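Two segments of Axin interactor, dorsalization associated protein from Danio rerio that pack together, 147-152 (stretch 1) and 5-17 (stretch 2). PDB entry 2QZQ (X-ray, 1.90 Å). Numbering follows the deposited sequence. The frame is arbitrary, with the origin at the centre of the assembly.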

ATOM      1  N   ASN A 147       1.006   7.364   7.035  1.00 18.27           N
ATOM      2  CA  ASN A 147       1.618   8.694   7.256  1.00 20.70           C
ATOM      3  C   ASN A 147       2.608   8.947   6.142  1.00 21.33           C
ATOM      4  O   ASN A 147       3.453   8.086   5.854  1.00 21.45           O
ATOM      5  CB  ASN A 147       2.291   8.802   8.636  1.00 21.04           C
ATOM      6  CG  ASN A 147       2.699  10.237   8.982  1.00 22.43           C
ATOM      7  OD1 ASN A 147       1.910  11.145   8.852  1.00 20.98           O
ATOM      8  ND2 ASN A 147       3.942  10.428   9.403  1.00 26.06           N
ATOM      9  N   GLN A 148       2.487  10.111   5.487  1.00 21.73           N
ATOM     10  CA  GLN A 148       3.393  10.492   4.399  1.00 22.40           C
ATOM     11  C   GLN A 148       4.441  11.487   4.902  1.00 23.96           C
ATOM     12  O   GLN A 148       4.110  12.441   5.613  1.00 23.37           O
ATOM     13  CB  GLN A 148       2.646  11.134   3.215  1.00 22.00           C
ATOM     14  CG  GLN A 148       1.328  10.479   2.845  1.00 20.28           C
ATOM     15  CD  GLN A 148       0.853  10.889   1.472  1.00 20.71           C
ATOM     16  OE1 GLN A 148       1.642  10.962   0.525  1.00 20.32           O
ATOM     17  NE2 GLN A 148      -0.447  11.162   1.349  1.00 19.34           N
ATOM     18  N   THR A 149       5.695  11.233   4.548  1.00 25.11           N
ATOM     19  CA  THR A 149       6.793  12.149   4.841  1.00 26.31           C
ATOM     20  C   THR A 149       7.514  12.415   3.543  1.00 27.08           C
ATOM     21  O   THR A 149       7.951  11.483   2.842  1.00 26.25           O
ATOM     22  CB  THR A 149       7.820  11.581   5.844  1.00 26.27           C
ATOM     23  OG1 THR A 149       7.145  11.054   6.986  1.00 26.33           O
ATOM     24  CG2 THR A 149       8.802  12.686   6.290  1.00 27.08           C
ATOM     25  N   LEU A 150       7.668  13.704   3.246  1.00 27.97           N
ATOM     26  CA  LEU A 150       8.351  14.135   2.048  1.00 28.94           C
ATOM     27  C   LEU A 150       9.737  14.657   2.431  1.00 29.54           C
ATOM     28  O   LEU A 150       9.874  15.511   3.315  1.00 30.78           O
ATOM     29  CB  LEU A 150       7.500  15.155   1.281  1.00 29.13           C
ATOM     30  CG  LEU A 150       6.319  14.590   0.463  1.00 28.54           C
ATOM     31  CD1 LEU A 150       5.160  14.123   1.332  1.00 29.74           C
ATOM     32  CD2 LEU A 150       5.833  15.615  -0.555  1.00 30.67           C
ATOM     33  N   HIS A 151      10.754  14.074   1.811  1.00 29.43           N
ATOM     34  CA  HIS A 151      12.143  14.357   2.142  1.00 30.24           C
ATOM     35  C   HIS A 151      12.771  15.283   1.118  1.00 30.73           C
ATOM     36  O   HIS A 151      12.907  14.934  -0.066  1.00 29.56           O
ATOM     37  CB  HIS A 151      12.966  13.068   2.273  1.00 29.54           C
ATOM     38  CG  HIS A 151      12.468  12.147   3.340  1.00 28.80           C
ATOM     39  ND1 HIS A 151      12.462  12.484   4.677  1.00 28.57           N
ATOM     40  CD2 HIS A 151      11.951  10.896   3.264  1.00 29.06           C
ATOM     41  CE1 HIS A 151      11.967  11.478   5.379  1.00 29.64           C
ATOM     42  NE2 HIS A 151      11.644  10.505   4.543  1.00 28.18           N
ATOM     43  N   LYS A 152      13.082  16.478   1.623  1.00 32.52           N
ATOM     44  CA  LYS A 152      13.780  17.587   0.946  1.00 34.77           C
ATOM     45  C   LYS A 152      13.064  18.147  -0.265  1.00 35.57           C
ATOM     46  O   LYS A 152      12.015  18.823  -0.120  1.00 36.38           O
ATOM     47  CB  LYS A 152      15.275  17.257   0.732  1.00 35.33           C
ATOM     48  CG  LYS A 152      15.902  17.845  -0.497  1.00 36.56           C
ATOM     49  CD  LYS A 152      17.375  17.529  -0.505  1.00 42.64           C
ATOM     50  CE  LYS A 152      17.733  16.473  -1.542  1.00 44.32           C
ATOM     51  NZ  LYS A 152      19.222  16.406  -1.708  1.00 46.65           N
TER
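Stretch 2 5-17: PRLPSEPGMTLLT

The pairing of two segments far apart in sequence illustrates a general rule of antiparallel sheets: main-chain hydrogen bonds join the strands, and side chains add contacts on each face. In the Axin interactor, dorsalization associated protein, residues 15-17 near the N-terminus form a strand that lies against the strand 147-151 at the C-terminus. Four main-chain hydrogen bonds hold the two together, in two reciprocal pairs. His151 N donates to Leu15 O at 2.8 Å, and Leu15 N returns a bond to His151 O at 3.2 Å. Two residues along, Thr17 N reaches Thr149 O at 3.0 Å and Thr149 N reaches Thr17 O, also at 3.0 Å. All four are close to linear, with angles at hydrogen of 164° to 172°.

A fifth hydrogen bond comes from a side chain. His151 NE2 donates to Thr17 OG1 at 2.8 Å, the hydroxyl lying at the edge of the imidazole, near its plane. This contact ties the two hydrogen-bonded pairs together diagonally across one face of the sheet. Over a face of the same ring lies the guanidinium of Arg6, stacked flat with centres 3.8 Å apart and planes inclined by 21°. The imidazole thus uses its edge for a directional bond and a face for stacking, a division that planar aromatic side chains readily allow.

The strands run in opposite senses, their N-to-C directions 155° apart and their axes approaching to 4.8 Å. Thr149 faces Thr17 and His151 faces Leu15 as hydrogen-bonded pairs, with CA to CA distances of 5.2 and 5.0 Å; between them Leu150 and Leu16 form the non-hydrogen-bonded pair, their CA atoms 4.9 Å apart. Backbone torsions are extended throughout both strands. Carbonyl oxygens also receive weaker CA-H...O contacts, such as Leu16 CA to Thr149 O and Leu150 CA to Leu15 O, both at 3.6 Å.

Alternation of side chains sorts the remaining packing. Thr149, His151, Leu15 and Thr17 share one face, where the CB atoms of Thr149 and Thr17 are 4.4 Å apart, as are those of His151 and Leu15. Leu150 and Leu16 occupy the other face, and their CD1 atoms meet at 3.8 Å. Leu150 CB also lies 4.0 Å from Thr14 CG2, extending this apolar contact past the start of the strand.

Before the strand, stretch 2 makes a type II beta turn from Glu10 to Met13, closed by a hydrogen bond from Met13 N to Glu10 O at 3.1 Å. Gly12 has a positive phi of 76°, a value that glycine accommodates easily. The side chain of Lys152 extends to this region: its CE comes within 3.2 Å of Glu10 O, while its NZ lies 3.4 Å from Ser9 OG. Together the two stretches bury 619 Å², with His151 and Lys152 contributing the two largest shares.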

ATOM      1  N   PRO A   5      15.947   0.097   0.681  1.00 28.65           N
ATOM      2  CA  PRO A   5      16.398   1.291   1.393  1.00 28.90           C
ATOM      3  C   PRO A   5      15.945   2.539   0.627  1.00 28.39           C
ATOM      4  O   PRO A   5      15.710   2.463  -0.583  1.00 27.59           O
ATOM      5  CB  PRO A   5      17.938   1.196   1.355  1.00 29.21           C
ATOM      6  CG  PRO A   5      18.281  -0.123   0.709  1.00 29.83           C
ATOM      7  CD  PRO A   5      17.042  -0.660   0.044  1.00 28.84           C
ATOM      8  N   ARG A   6      15.820   3.653   1.341  1.00 29.43           N
ATOM      9  CA  ARG A   6      15.631   4.977   0.733  1.00 29.99           C
ATOM     10  C   ARG A   6      16.691   5.230  -0.362  1.00 30.29           C
ATOM     11  O   ARG A   6      17.880   4.925  -0.178  1.00 30.34           O
ATOM     12  CB  ARG A   6      15.689   6.057   1.821  1.00 30.14           C
ATOM     13  CG  ARG A   6      15.248   7.466   1.372  1.00 30.82           C
ATOM     14  CD  ARG A   6      15.127   8.420   2.556  1.00 30.59           C
ATOM     15  NE  ARG A   6      14.243   7.877   3.582  1.00 32.85           N
ATOM     16  CZ  ARG A   6      14.141   8.326   4.830  1.00 33.33           C
ATOM     17  NH1 ARG A   6      14.881   9.352   5.237  1.00 36.20           N
ATOM     18  NH2 ARG A   6      13.288   7.750   5.675  1.00 32.57           N
ATOM     19  N   LEU A   7      16.242   5.722  -1.514  1.00 29.85           N
ATOM     20  CA  LEU A   7      17.149   6.125  -2.591  1.00 30.33           C
ATOM     21  C   LEU A   7      18.073   7.247  -2.118  1.00 30.75           C
ATOM     22  O   LEU A   7      17.715   8.009  -1.204  1.00 30.85           O
ATOM     23  CB  LEU A   7      16.371   6.604  -3.827  1.00 29.76           C
ATOM     24  CG  LEU A   7      15.588   5.585  -4.645  1.00 30.14           C
ATOM     25  CD1 LEU A   7      14.815   6.291  -5.713  1.00 27.73           C
ATOM     26  CD2 LEU A   7      16.503   4.520  -5.276  1.00 29.96           C
ATOM     27  N   PRO A   8      19.267   7.362  -2.736  1.00 31.14           N
ATOM     28  CA  PRO A   8      20.096   8.514  -2.360  1.00 31.32           C
ATOM     29  C   PRO A   8      19.352   9.801  -2.727  1.00 30.89           C
ATOM     30  O   PRO A   8      18.666   9.840  -3.755  1.00 30.42           O
ATOM     31  CB  PRO A   8      21.343   8.375  -3.251  1.00 30.81           C
ATOM     32  CG  PRO A   8      20.962   7.436  -4.353  1.00 32.72           C
ATOM     33  CD  PRO A   8      19.879   6.533  -3.797  1.00 31.25           C
ATOM     34  N   SER A   9      19.476  10.827  -1.899  1.00 31.47           N
ATOM     35  CA  SER A   9      18.863  12.111  -2.210  1.00 32.40           C
ATOM     36  C   SER A   9      19.538  12.780  -3.417  1.00 31.78           C
ATOM     37  O   SER A   9      20.733  12.601  -3.656  1.00 31.45           O
ATOM     38  CB  SER A   9      18.850  13.020  -0.984  1.00 32.43           C
ATOM     39  OG  SER A   9      20.164  13.343  -0.582  1.00 37.14           O
ATOM     40  N   GLU A  10      18.736  13.486  -4.211  1.00 31.41           N
ATOM     41  CA  GLU A  10      19.224  14.238  -5.358  1.00 30.50           C
ATOM     42  C   GLU A  10      18.827  15.702  -5.149  1.00 28.53           C
ATOM     43  O   GLU A  10      17.693  16.000  -4.743  1.00 27.51           O
ATOM     44  CB  GLU A  10      18.687  13.680  -6.684  1.00 30.81           C
ATOM     45  CG  GLU A  10      19.421  12.410  -7.114  1.00 32.73           C
ATOM     46  CD  GLU A  10      18.808  11.719  -8.318  1.00 34.37           C
ATOM     47  OE1 GLU A  10      18.181  12.416  -9.149  1.00 37.16           O
ATOM     48  OE2 GLU A  10      18.973  10.469  -8.447  1.00 38.09           O
ATOM     49  N   PRO A  11      19.783  16.619  -5.355  1.00 26.98           N
ATOM     50  CA  PRO A  11      19.441  18.031  -5.154  1.00 25.83           C
ATOM     51  C   PRO A  11      18.200  18.467  -5.942  1.00 24.44           C
ATOM     52  O   PRO A  11      18.059  18.145  -7.128  1.00 24.05           O
ATOM     53  CB  PRO A  11      20.710  18.771  -5.619  1.00 25.93           C
ATOM     54  CG  PRO A  11      21.837  17.747  -5.370  1.00 25.77           C
ATOM     55  CD  PRO A  11      21.210  16.424  -5.723  1.00 26.63           C
ATOM     56  N   GLY A  12      17.314  19.197  -5.263  1.00 25.04           N
ATOM     57  CA  GLY A  12      16.105  19.761  -5.879  1.00 25.53           C
ATOM     58  C   GLY A  12      14.976  18.773  -6.136  1.00 26.53           C
ATOM     59  O   GLY A  12      13.953  19.126  -6.742  1.00 26.65           O
HETATM   60  N   MSE A  13      15.160  17.538  -5.674  1.00 26.74           N
HETATM   61  CA  MSE A  13      14.177  16.464  -5.885  1.00 27.41           C
HETATM   62  C   MSE A  13      13.653  15.953  -4.542  1.00 26.60           C
HETATM   63  O   MSE A  13      14.228  16.222  -3.482  1.00 27.13           O
HETATM   64  CB  MSE A  13      14.776  15.299  -6.694  1.00 28.52           C
HETATM   65  CG  MSE A  13      15.485  15.666  -7.968  1.00 30.47           C
HETATM   66 SE   MSE A  13      14.337  16.219  -9.421  1.00 41.41          SE
HETATM   67  CE  MSE A  13      15.739  16.936 -10.720  1.00 33.71           C
ATOM     68  N   THR A  14      12.561  15.201  -4.592  1.00 25.78           N
ATOM     69  CA  THR A  14      11.831  14.844  -3.370  1.00 24.88           C
ATOM     70  C   THR A  14      11.628  13.329  -3.295  1.00 23.88           C
ATOM     71  O   THR A  14      11.297  12.705  -4.290  1.00 23.45           O
ATOM     72  CB  THR A  14      10.444  15.527  -3.328  1.00 24.90           C
ATOM     73  OG1 THR A  14      10.579  16.928  -3.656  1.00 24.92           O
ATOM     74  CG2 THR A  14       9.824  15.366  -1.947  1.00 23.50           C
ATOM     75  N   LEU A  15      11.842  12.771  -2.110  1.00 23.91           N
ATOM     76  CA  LEU A  15      11.622  11.338  -1.866  1.00 23.94           C
ATOM     77  C   LEU A  15      10.507  11.142  -0.859  1.00 23.76           C
ATOM     78  O   LEU A  15      10.382  11.893   0.124  1.00 24.33           O
ATOM     79  CB  LEU A  15      12.905  10.646  -1.378  1.00 23.60           C
ATOM     80  CG  LEU A  15      14.036  10.459  -2.388  1.00 24.24           C
ATOM     81  CD1 LEU A  15      15.315  10.039  -1.632  1.00 24.57           C
ATOM     82  CD2 LEU A  15      13.692   9.465  -3.527  1.00 21.79           C
ATOM     83  N   LEU A  16       9.693  10.117  -1.107  1.00 23.38           N
ATOM     84  CA  LEU A  16       8.530   9.878  -0.283  1.00 22.07           C
ATOM     85  C   LEU A  16       8.714   8.610   0.534  1.00 21.78           C
ATOM     86  O   LEU A  16       9.138   7.582   0.001  1.00 21.27           O
ATOM     87  CB  LEU A  16       7.270   9.792  -1.163  1.00 22.38           C
ATOM     88  CG  LEU A  16       5.931   9.376  -0.517  1.00 21.97           C
ATOM     89  CD1 LEU A  16       5.411  10.420   0.455  1.00 23.43           C
ATOM     90  CD2 LEU A  16       4.904   9.054  -1.583  1.00 21.08           C
ATOM     91  N   THR A  17       8.458   8.743   1.833  1.00 21.62           N
ATOM     92  CA  THR A  17       8.288   7.624   2.747  1.00 22.32           C
ATOM     93  C   THR A  17       6.822   7.490   3.114  1.00 21.87           C
ATOM     94  O   THR A  17       6.178   8.465   3.525  1.00 22.20           O
ATOM     95  CB  THR A  17       9.103   7.792   4.032  1.00 22.19           C
ATOM     96  OG1 THR A  17      10.465   8.081   3.673  1.00 22.72           O
ATOM     97  CG2 THR A  17       9.061   6.471   4.901  1.00 23.05           C
TER